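Local structure of ADP-ribosylation factor guanine nucleotide-exchange factor SEC7 (Saccharomyces cerevisiae, 4OIY) at residues A[79-84]-A[92-97]. The protein activates the small GTPase ARF1 at the trans-Golgi network by promoting guanine nucleotide exchange through its Sec7 domain, the part described here. Residues are numbered along the deposited sequence; the frame is centred on the assembly and turned at random.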
loop_
_atom_site.group_PDB
_atom_site.type_symbol
_atom_site.label_atom_id
_atom_site.label_comp_id
_atom_site.label_asym_id
_atom_site.label_seq_id
_atom_site.Cartn_x
_atom_site.Cartn_y
_atom_site.Cartn_z
ATOM N N ASP A 79 -5.680 6.892 -4.506
ATOM C CA ASP A 79 -6.950 7.632 -4.565
ATOM C C ASP A 79 -8.174 6.737 -4.738
ATOM O O ASP A 79 -9.285 7.169 -4.431
ATOM C CB ASP A 79 -6.950 8.660 -5.705
ATOM C CG ASP A 79 -6.177 9.917 -5.376
ATOM O OD1 ASP A 79 -5.796 10.133 -4.205
ATOM O OD2 ASP A 79 -5.966 10.715 -6.321
ATOM N N GLU A 80 -7.986 5.519 -5.249
ATOM C CA GLU A 80 -9.091 4.565 -5.419
ATOM C C GLU A 80 -9.549 3.918 -4.113
ATOM O O GLU A 80 -10.637 3.350 -4.051
ATOM C CB GLU A 80 -8.708 3.483 -6.428
ATOM C CG GLU A 80 -8.559 4.021 -7.837
ATOM C CD GLU A 80 -9.875 4.532 -8.384
ATOM O OE1 GLU A 80 -10.858 3.768 -8.355
ATOM O OE2 GLU A 80 -9.923 5.696 -8.829
ATOM N N PHE A 81 -8.733 4.008 -3.071
ATOM C CA PHE A 81 -9.076 3.408 -1.789
ATOM C C PHE A 81 -10.053 4.286 -1.029
ATOM O O PHE A 81 -9.944 5.523 -1.048
ATOM C CB PHE A 81 -7.829 3.187 -0.930
ATOM C CG PHE A 81 -6.992 2.030 -1.373
ATOM C CD1 PHE A 81 -6.174 2.153 -2.480
ATOM C CD2 PHE A 81 -7.029 0.819 -0.693
ATOM C CE1 PHE A 81 -5.404 1.093 -2.908
ATOM C CE2 PHE A 81 -6.271 -0.252 -1.124
ATOM C CZ PHE A 81 -5.447 -0.107 -2.229
ATOM N N ASP A 82 -11.003 3.639 -0.360
ATOM C CA ASP A 82 -11.897 4.327 0.553
ATOM C C ASP A 82 -11.524 3.938 1.973
ATOM O O ASP A 82 -11.850 2.848 2.425
ATOM C CB ASP A 82 -13.354 3.969 0.258
ATOM C CG ASP A 82 -14.336 4.832 1.032
ATOM O OD1 ASP A 82 -13.895 5.716 1.801
ATOM O OD2 ASP A 82 -15.563 4.636 0.852
ATOM N N PHE A 83 -10.821 4.837 2.660
ATOM C CA PHE A 83 -10.430 4.633 4.057
ATOM C C PHE A 83 -11.400 5.286 5.035
ATOM O O PHE A 83 -11.140 5.303 6.233
ATOM C CB PHE A 83 -9.033 5.213 4.313
ATOM C CG PHE A 83 -7.946 4.646 3.434
ATOM C CD1 PHE A 83 -7.792 3.271 3.267
ATOM C CD2 PHE A 83 -7.045 5.492 2.809
ATOM C CE1 PHE A 83 -6.772 2.759 2.477
ATOM C CE2 PHE A 83 -6.027 4.981 2.016
ATOM C CZ PHE A 83 -5.892 3.614 1.855
ATOM N N THR A 84 -12.514 5.819 4.542
ATOM C CA THR A 84 -13.432 6.562 5.408
ATOM C C THR A 84 -13.952 5.682 6.549
ATOM O O THR A 84 -14.485 4.605 6.316
ATOM C CB THR A 84 -14.621 7.138 4.611
ATOM O OG1 THR A 84 -14.130 7.922 3.513
ATOM C CG2 THR A 84 -15.487 8.024 5.511
ATOM N N LEU A 92 -4.262 0.681 6.626
ATOM C CA LEU A 92 -2.943 0.156 6.267
ATOM C C LEU A 92 -3.011 -1.300 5.786
ATOM O O LEU A 92 -2.309 -1.683 4.840
ATOM C CB LEU A 92 -2.008 0.250 7.468
ATOM C CG LEU A 92 -0.505 0.174 7.228
ATOM C CD1 LEU A 92 -0.056 1.328 6.351
ATOM C CD2 LEU A 92 0.204 0.198 8.569
ATOM N N ARG A 93 -3.841 -2.118 6.436
ATOM C CA ARG A 93 -3.970 -3.524 6.054
ATOM C C ARG A 93 -4.533 -3.628 4.640
ATOM O O ARG A 93 -4.004 -4.364 3.801
ATOM C CB ARG A 93 -4.848 -4.321 7.041
ATOM C CG ARG A 93 -4.785 -5.823 6.754
ATOM C CD ARG A 93 -5.478 -6.746 7.750
ATOM N NE ARG A 93 -5.046 -6.618 9.147
ATOM C CZ ARG A 93 -5.652 -5.862 10.059
ATOM N NH1 ARG A 93 -6.707 -5.123 9.733
ATOM N NH2 ARG A 93 -5.193 -5.825 11.300
ATOM N N SER A 94 -5.595 -2.876 4.372
ATOM C CA SER A 94 -6.207 -2.854 3.050
ATOM C C SER A 94 -5.195 -2.425 1.987
ATOM O O SER A 94 -5.068 -3.051 0.940
ATOM C CB SER A 94 -7.410 -1.912 3.039
ATOM O OG SER A 94 -7.911 -1.740 1.724
ATOM N N PHE A 95 -4.451 -1.372 2.295
ATOM C CA PHE A 95 -3.480 -0.807 1.368
ATOM C C PHE A 95 -2.294 -1.751 1.113
ATOM O O PHE A 95 -1.993 -2.089 -0.033
ATOM C CB PHE A 95 -2.994 0.530 1.931
ATOM C CG PHE A 95 -2.070 1.285 1.019
ATOM C CD1 PHE A 95 -2.456 1.615 -0.268
ATOM C CD2 PHE A 95 -0.827 1.709 1.472
ATOM C CE1 PHE A 95 -1.600 2.319 -1.105
ATOM C CE2 PHE A 95 0.027 2.419 0.650
ATOM C CZ PHE A 95 -0.361 2.728 -0.643
ATOM N N LEU A 96 -1.618 -2.172 2.175
ATOM C CA LEU A 96 -0.375 -2.937 2.019
ATOM C C LEU A 96 -0.576 -4.368 1.547
ATOM O O LEU A 96 0.369 -4.990 1.081
ATOM C CB LEU A 96 0.442 -2.936 3.311
ATOM C CG LEU A 96 0.973 -1.576 3.775
ATOM C CD1 LEU A 96 1.738 -1.741 5.079
ATOM C CD2 LEU A 96 1.852 -0.919 2.721
ATOM N N GLN A 97 -1.795 -4.892 1.652
ATOM C CA GLN A 97 -2.077 -6.237 1.153
ATOM C C GLN A 97 -2.434 -6.217 -0.344
ATOM O O GLN A 97 -2.716 -7.275 -0.938
ATOM C CB GLN A 97 -3.194 -6.884 1.986
ATOM C CG GLN A 97 -2.744 -7.228 3.400
ATOM C CD GLN A 97 -3.814 -7.929 4.229
ATOM O OE1 GLN A 97 -4.998 -7.911 3.889
ATOM N NE2 GLN A 97 -3.392 -8.545 5.329
#
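Phe81 and Phe95 form the aromatic centre of this contact, a T-shaped pair in which the edge of Phe95 points at the face of Phe81. The ring centroids lie 5.5 Å apart and the planes meet at 81°. Phe95 CD1 is placed over the rim of the Phe81 ring, 4.0 Å from Phe81 CZ. On the helix, Phe95 carries its CG anti to the backbone N (chi1 -175°), which places it beside the carbonyl carbon and presents CD1 to the face of Phe81. Flat, apolar phenylalanine suits both places, since one ring supplies a face and the other a C-H edge. With alanine at Phe81, the Phe95 edge is likely to lose the face it rests on, and a gap to open beside Ser94.

Further apolar packing comes from Phe83, whose CZ approaches Phe95 CB at 4.2 Å, obliquely. Within the loop, Phe81 CB sits above one face of the Phe83 ring, so the two loop phenylalanines reach the helix as a joined apolar surface.

The polar share is small: Ser94 OG lies in the plane of the Phe81 ring, 3.6 Å from Phe81 CE2, and the short serine side chain lets the ring come close to the helix backbone. No hydrogen bond spans the segments. The loop's own polar groups pair locally: Asp82 OD1 accepts from Thr84 OG1 at 2.8 Å and, from above the carboxylate plane, from Thr84 N, the latter closing an Asx turn.

Thus the loop between helices 68-79 and 88-96 folds back onto the latter within the all-helical Sec7 domain. Leu49 of helix 41-50 also touches Phe81, while helix 105-122 meets Phe83 through an edge-to-face pair with Phe115, and its Arg118 hydrogen-bonds the Phe81 carbonyl.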